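Local coordinates for protein alkylpurine DNA glycosylase AlkC (Pseudomonas fluorescens, PDB 5VHV) that excises alkylated purine bases from damaged DNA as a base excision repair glycosylase, apparently without flipping the damaged nucleotide out of the helix, at residues I293-S298 / A303-K308. Sequence-based numbering, arbitrary orientation.
Sequences IDYVKS and AAKVFK. With nucleotides of chain C; nucleotides of chain D.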
ATOM      1  N   ILE A 293      -9.366  15.845  12.417  1.00 16.47           N
ATOM      2  CA  ILE A 293      -8.894  16.285  13.725  1.00 17.17           C
ATOM      3  C   ILE A 293      -7.626  17.106  13.551  1.00 17.04           C
ATOM      4  O   ILE A 293      -6.670  16.672  12.894  1.00 15.24           O
ATOM      5  CB  ILE A 293      -8.633  15.101  14.670  1.00 14.76           C
ATOM      6  CG1 ILE A 293      -9.908  14.268  14.831  1.00 16.60           C
ATOM      7  CG2 ILE A 293      -8.127  15.635  16.031  1.00 14.70           C
ATOM      8  CD1 ILE A 293      -9.743  13.043  15.757  1.00 15.92           C
ATOM      9  N   ASP A 294      -7.606  18.281  14.179  1.00 15.68           N
ATOM     10  CA  ASP A 294      -6.396  19.083  14.326  1.00 16.47           C
ATOM     11  C   ASP A 294      -5.671  18.612  15.578  1.00 19.86           C
ATOM     12  O   ASP A 294      -5.941  19.092  16.672  1.00 22.57           O
ATOM     13  CB  ASP A 294      -6.744  20.561  14.467  1.00 20.83           C
ATOM     14  CG  ASP A 294      -7.323  21.162  13.202  1.00 32.90           C
ATOM     15  OD1 ASP A 294      -7.015  20.668  12.105  1.00 28.97           O
ATOM     16  OD2 ASP A 294      -8.082  22.148  13.314  1.00 28.87           O
ATOM     17  N   TYR A 295      -4.768  17.644  15.440  1.00 16.34           N
ATOM     18  CA  TYR A 295      -4.070  17.138  16.615  1.00 18.47           C
ATOM     19  C   TYR A 295      -3.059  18.144  17.175  1.00 20.24           C
ATOM     20  O   TYR A 295      -2.328  18.803  16.427  1.00 22.78           O
ATOM     21  CB  TYR A 295      -3.342  15.863  16.255  1.00 18.83           C
ATOM     22  CG  TYR A 295      -4.229  14.655  16.102  1.00 17.26           C
ATOM     23  CD1 TYR A 295      -4.616  13.911  17.218  1.00 17.47           C
ATOM     24  CD2 TYR A 295      -4.641  14.235  14.850  1.00 19.07           C
ATOM     25  CE1 TYR A 295      -5.397  12.771  17.078  1.00 15.62           C
ATOM     26  CE2 TYR A 295      -5.434  13.091  14.696  1.00 18.98           C
ATOM     27  CZ  TYR A 295      -5.798  12.378  15.811  1.00 17.37           C
ATOM     28  OH  TYR A 295      -6.543  11.253  15.636  1.00 17.41           O
ATOM     29  N   VAL A 296      -2.976  18.216  18.510  1.00 18.41           N
ATOM     30  CA  VAL A 296      -1.853  18.890  19.156  1.00 22.60           C
ATOM     31  C   VAL A 296      -0.624  17.999  19.054  1.00 18.16           C
ATOM     32  O   VAL A 296      -0.680  16.804  19.384  1.00 21.90           O
ATOM     33  CB  VAL A 296      -2.171  19.198  20.629  1.00 23.69           C
ATOM     34  CG1 VAL A 296      -0.996  19.933  21.310  1.00 30.68           C
ATOM     35  CG2 VAL A 296      -3.478  19.998  20.754  1.00 25.67           C
ATOM     36  N   LYS A 297       0.504  18.576  18.640  1.00 23.05           N
ATOM     37  CA  LYS A 297       1.751  17.835  18.526  1.00 27.19           C
ATOM     38  C   LYS A 297       2.755  18.359  19.547  1.00 27.36           C
ATOM     39  O   LYS A 297       2.484  19.298  20.311  1.00 25.72           O
ATOM     40  CB  LYS A 297       2.310  17.915  17.098  1.00 26.17           C
ATOM     41  CG  LYS A 297       1.336  17.505  15.990  1.00 27.06           C
ATOM     42  CD  LYS A 297       0.729  16.093  16.185  1.00 29.84           C
ATOM     43  CE  LYS A 297       1.784  15.003  16.339  1.00 28.19           C
ATOM     44  NZ  LYS A 297       1.165  13.627  16.185  1.00 28.89           N
ATOM     45  N   SER A 298       3.939  17.746  19.547  1.00 24.64           N
ATOM     46  CA  SER A 298       4.973  18.125  20.503  1.00 23.96           C
ATOM     47  C   SER A 298       5.261  19.617  20.421  1.00 36.14           C
ATOM     48  O   SER A 298       5.470  20.289  21.437  1.00 30.49           O
ATOM     49  CB  SER A 298       6.255  17.331  20.235  1.00 26.49           C
ATOM     50  OG  SER A 298       7.241  17.655  21.202  1.00 36.49           O
ATOM     51  N   ALA A 303      -1.024  19.038  10.493  1.00 31.81           N
ATOM     52  CA  ALA A 303      -2.045  19.277   9.484  1.00 35.30           C
ATOM     53  C   ALA A 303      -3.303  18.530   9.891  1.00 31.48           C
ATOM     54  O   ALA A 303      -3.241  17.468  10.513  1.00 30.58           O
ATOM     55  CB  ALA A 303      -1.589  18.816   8.094  1.00 34.54           C
ATOM     56  N   ALA A 304      -4.450  19.108   9.574  1.00 22.39           N
ATOM     57  CA  ALA A 304      -5.711  18.415   9.788  1.00 17.00           C
ATOM     58  C   ALA A 304      -5.622  16.976   9.275  1.00 18.47           C
ATOM     59  O   ALA A 304      -5.244  16.738   8.128  1.00 20.23           O
ATOM     60  CB  ALA A 304      -6.831  19.161   9.064  1.00 27.20           C
ATOM     61  N   LYS A 305      -5.973  16.018  10.121  1.00 14.90           N
ATOM     62  CA  LYS A 305      -5.895  14.600   9.748  1.00 13.98           C
ATOM     63  C   LYS A 305      -7.307  14.117   9.445  1.00 15.48           C
ATOM     64  O   LYS A 305      -8.171  14.134  10.331  1.00 15.19           O
ATOM     65  CB  LYS A 305      -5.264  13.754  10.859  1.00 16.53           C
ATOM     66  CG  LYS A 305      -5.431  12.237  10.687  1.00 16.96           C
ATOM     67  CD  LYS A 305      -4.749  11.700   9.427  1.00 17.42           C
ATOM     68  CE  LYS A 305      -4.883  10.176   9.313  1.00 20.91           C
ATOM     69  NZ  LYS A 305      -4.231   9.682   8.065  1.00 20.08           N
ATOM     70  N   VAL A 306      -7.525  13.660   8.217  1.00 15.30           N
ATOM     71  CA  VAL A 306      -8.857  13.316   7.730  1.00 13.23           C
ATOM     72  C   VAL A 306      -9.099  11.823   7.909  1.00 13.37           C
ATOM     73  O   VAL A 306      -8.268  10.984   7.497  1.00 14.94           O
ATOM     74  CB  VAL A 306      -9.024  13.714   6.253  1.00 16.08           C
ATOM     75  CG1 VAL A 306     -10.400  13.286   5.738  1.00 17.27           C
ATOM     76  CG2 VAL A 306      -8.840  15.222   6.074  1.00 17.86           C
ATOM     77  N   PHE A 307     -10.251  11.501   8.503  1.00 15.63           N
ATOM     78  CA  PHE A 307     -10.753  10.141   8.624  1.00 13.61           C
ATOM     79  C   PHE A 307     -12.049   9.994   7.837  1.00 14.67           C
ATOM     80  O   PHE A 307     -12.863  10.924   7.752  1.00 15.57           O
ATOM     81  CB  PHE A 307     -10.984   9.802  10.101  1.00 14.39           C
ATOM     82  CG  PHE A 307      -9.731   9.788  10.921  1.00 16.65           C
ATOM     83  CD1 PHE A 307      -8.792   8.796  10.742  1.00 17.11           C
ATOM     84  CD2 PHE A 307      -9.492  10.762  11.875  1.00 16.36           C
ATOM     85  CE1 PHE A 307      -7.611   8.778  11.502  1.00 18.56           C
ATOM     86  CE2 PHE A 307      -8.319  10.727  12.646  1.00 15.24           C
ATOM     87  CZ  PHE A 307      -7.407   9.756  12.468  1.00 17.38           C
ATOM     88  N   LYS A 308     -12.256   8.800   7.294  1.00 15.40           N
ATOM     89  CA  LYS A 308     -13.448   8.529   6.514  1.00 13.05           C
ATOM     90  C   LYS A 308     -14.638   8.283   7.428  1.00 17.11           C
ATOM     91  O   LYS A 308     -14.518   7.618   8.460  1.00 19.19           O
ATOM     92  CB  LYS A 308     -13.241   7.304   5.632  1.00 13.44           C
ATOM     93  CG  LYS A 308     -12.024   7.394   4.725  1.00 14.69           C
ATOM     94  CD  LYS A 308     -12.142   8.581   3.745  1.00 16.81           C
ATOM     95  CE  LYS A 308     -13.290   8.378   2.762  1.00 20.06           C
ATOM     96  NZ  LYS A 308     -13.476   9.543   1.808  1.00 14.97           N
TER
ATOM     97  P    DT C   3       5.447  14.418  17.429  1.00 28.53           P
ATOM     98  OP1  DT C   3       4.856  15.750  17.705  1.00 28.28           O
ATOM     99  OP2  DT C   3       5.111  13.218  18.204  1.00 29.05           O
ATOM    100  O5'  DT C   3       5.236  13.993  15.909  1.00 28.56           O
ATOM    101  C5'  DT C   3       5.421  14.955  14.923  1.00 27.04           C
ATOM    102  C4'  DT C   3       5.308  14.353  13.542  1.00 28.37           C
ATOM    103  O4'  DT C   3       6.381  13.423  13.317  1.00 28.74           O
ATOM    104  C3'  DT C   3       4.038  13.546  13.284  1.00 22.29           C
ATOM    105  O3'  DT C   3       3.087  14.355  12.629  1.00 27.11           O
ATOM    106  C2'  DT C   3       4.512  12.354  12.423  1.00 24.36           C
ATOM    107  C1'  DT C   3       6.002  12.627  12.230  1.00 27.40           C
ATOM    108  N1   DT C   3       6.897  11.434  12.215  1.00 28.00           N
ATOM    109  C2   DT C   3       7.536  11.094  11.040  1.00 33.60           C
ATOM    110  O2   DT C   3       7.344  11.674   9.986  1.00 26.42           O
ATOM    111  N3   DT C   3       8.384  10.026  11.137  1.00 23.82           N
ATOM    112  C4   DT C   3       8.672   9.291  12.264  1.00 32.12           C
ATOM    113  O4   DT C   3       9.453   8.346  12.242  1.00 31.59           O
ATOM    114  C5   DT C   3       7.987   9.715  13.471  1.00 28.20           C
ATOM    115  C7   DT C   3       8.208   8.993  14.756  1.00 31.29           C
ATOM    116  C6   DT C   3       7.149  10.759  13.389  1.00 26.03           C
TER
ATOM    117  P    DG D   3      -9.679   5.575   7.450  1.00 18.01           P
ATOM    118  OP1  DG D   3     -10.256   6.850   7.910  1.00 18.43           O
ATOM    119  OP2  DG D   3      -8.715   5.510   6.322  1.00 21.64           O
ATOM    120  O5'  DG D   3      -8.926   4.874   8.638  1.00 14.92           O
ATOM    121  C5'  DG D   3      -9.470   4.869   9.968  1.00 14.29           C
ATOM    122  C4'  DG D   3      -8.507   4.213  10.932  1.00 17.74           C
ATOM    123  O4'  DG D   3      -8.479   2.766  10.727  1.00 17.37           O
ATOM    124  C3'  DG D   3      -7.045   4.666  10.825  1.00 17.41           C
ATOM    125  O3'  DG D   3      -6.548   4.813  12.153  1.00 22.04           O
ATOM    126  C2'  DG D   3      -6.369   3.553   9.997  1.00 16.61           C
ATOM    127  C1'  DG D   3      -7.168   2.308  10.395  1.00 15.77           C
ATOM    128  N9   DG D   3      -7.355   1.292   9.352  1.00 15.83           N
ATOM    129  C8   DG D   3      -7.672   1.493   8.031  1.00 19.04           C
ATOM    130  N7   DG D   3      -7.838   0.377   7.357  1.00 16.59           N
ATOM    131  C5   DG D   3      -7.665  -0.615   8.301  1.00 16.28           C
ATOM    132  C6   DG D   3      -7.726  -2.020   8.161  1.00 14.33           C
ATOM    133  O6   DG D   3      -7.992  -2.679   7.141  1.00 16.53           O
ATOM    134  N1   DG D   3      -7.482  -2.669   9.365  1.00 13.67           N
ATOM    135  C2   DG D   3      -7.201  -2.047  10.545  1.00 16.31           C
ATOM    136  N2   DG D   3      -6.969  -2.846  11.595  1.00 15.09           N
ATOM    137  N3   DG D   3      -7.130  -0.719  10.692  1.00 14.66           N
ATOM    138  C4   DG D   3      -7.377  -0.075   9.535  1.00 14.28           C
TER
ATOM    139  P    DC C   5      -0.871  11.106   6.925  1.00 21.37           P
ATOM    140  OP1  DC C   5      -1.626  12.049   6.077  1.00 23.97           O
ATOM    141  OP2  DC C   5      -1.554  10.477   8.082  1.00 22.05           O
ATOM    142  O5'  DC C   5      -0.291   9.952   6.012  1.00 19.76           O
ATOM    143  C5'  DC C   5       0.288  10.318   4.792  1.00 21.77           C
ATOM    144  C4'  DC C   5       0.950   9.126   4.164  1.00 20.22           C
ATOM    145  O4'  DC C   5       1.973   8.625   5.044  1.00 22.10           O
ATOM    146  C3'  DC C   5      -0.015   7.975   3.908  1.00 21.08           C
ATOM    147  O3'  DC C   5      -0.136   7.739   2.518  1.00 17.62           O
ATOM    148  C2'  DC C   5       0.571   6.783   4.661  1.00 36.19           C
ATOM    149  C1'  DC C   5       1.987   7.225   4.993  1.00 29.51           C
ATOM    150  N1   DC C   5       2.465   6.742   6.299  1.00 23.12           N
ATOM    151  C2   DC C   5       3.596   5.952   6.356  1.00 20.48           C
ATOM    152  O2   DC C   5       4.166   5.640   5.292  1.00 23.27           O
ATOM    153  N3   DC C   5       4.040   5.540   7.570  1.00 22.27           N
ATOM    154  C4   DC C   5       3.375   5.910   8.688  1.00 21.91           C
ATOM    155  N4   DC C   5       3.853   5.496   9.873  1.00 22.40           N
ATOM    156  C5   DC C   5       2.234   6.739   8.638  1.00 22.81           C
ATOM    157  C6   DC C   5       1.813   7.130   7.441  1.00 20.65           C
TER
HETATM  158  O   HOH W   1      -3.332  17.094  12.997  1.00 29.11           O
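Phosphates of both DNA strands are held by one end of a beta hairpin, where the aliphatic base of Lys-305 crosses the edge of the Tyr-295 ring at an angle. The CB of Lys-305 lies in the plane of that ring, 3.9 Å from CE2 of Tyr-295, while CG2 of Ile-293 sits over the centre of one ring face. Beyond CB, the lysine chain turns away: a bend at chi2 (63°) followed by an extended end carries NZ to within 2.8 Å of OP2 of DC5 in chain C, where it forms a hydrogen bond. The Tyr-295 OH lies at the edge of the Phe-307 ring, near its plane, 3.5 Å from CE2, and also makes a weak hydrogen bond to Gln-326; CD1 of Ile-293 packs obliquely against the same ring atom. Strands 285-294 and 305-314 form this hairpin at one margin of the seven-stranded sheet, joined here by the antiparallel hydrogen-bonded pair Ile-293 and Lys-305 through reciprocal backbone bonds, Ile-293 N to Lys-305 O at 3.0 Å and Lys-305 N to Ile-293 O at 2.9 Å. Nearby, a water accepts from Tyr-295 N; its short approach to Ala-303 O is doubtful in detail. Two backbone amides bind DNA directly: Ser-298 N donates to OP1 of DT3 in chain C, and Lys-308 N reaches OP1 of DG3 in chain D at 2.9 Å. OP1 of DG3 also lies in the plane of the Phe-307 ring, at its edge.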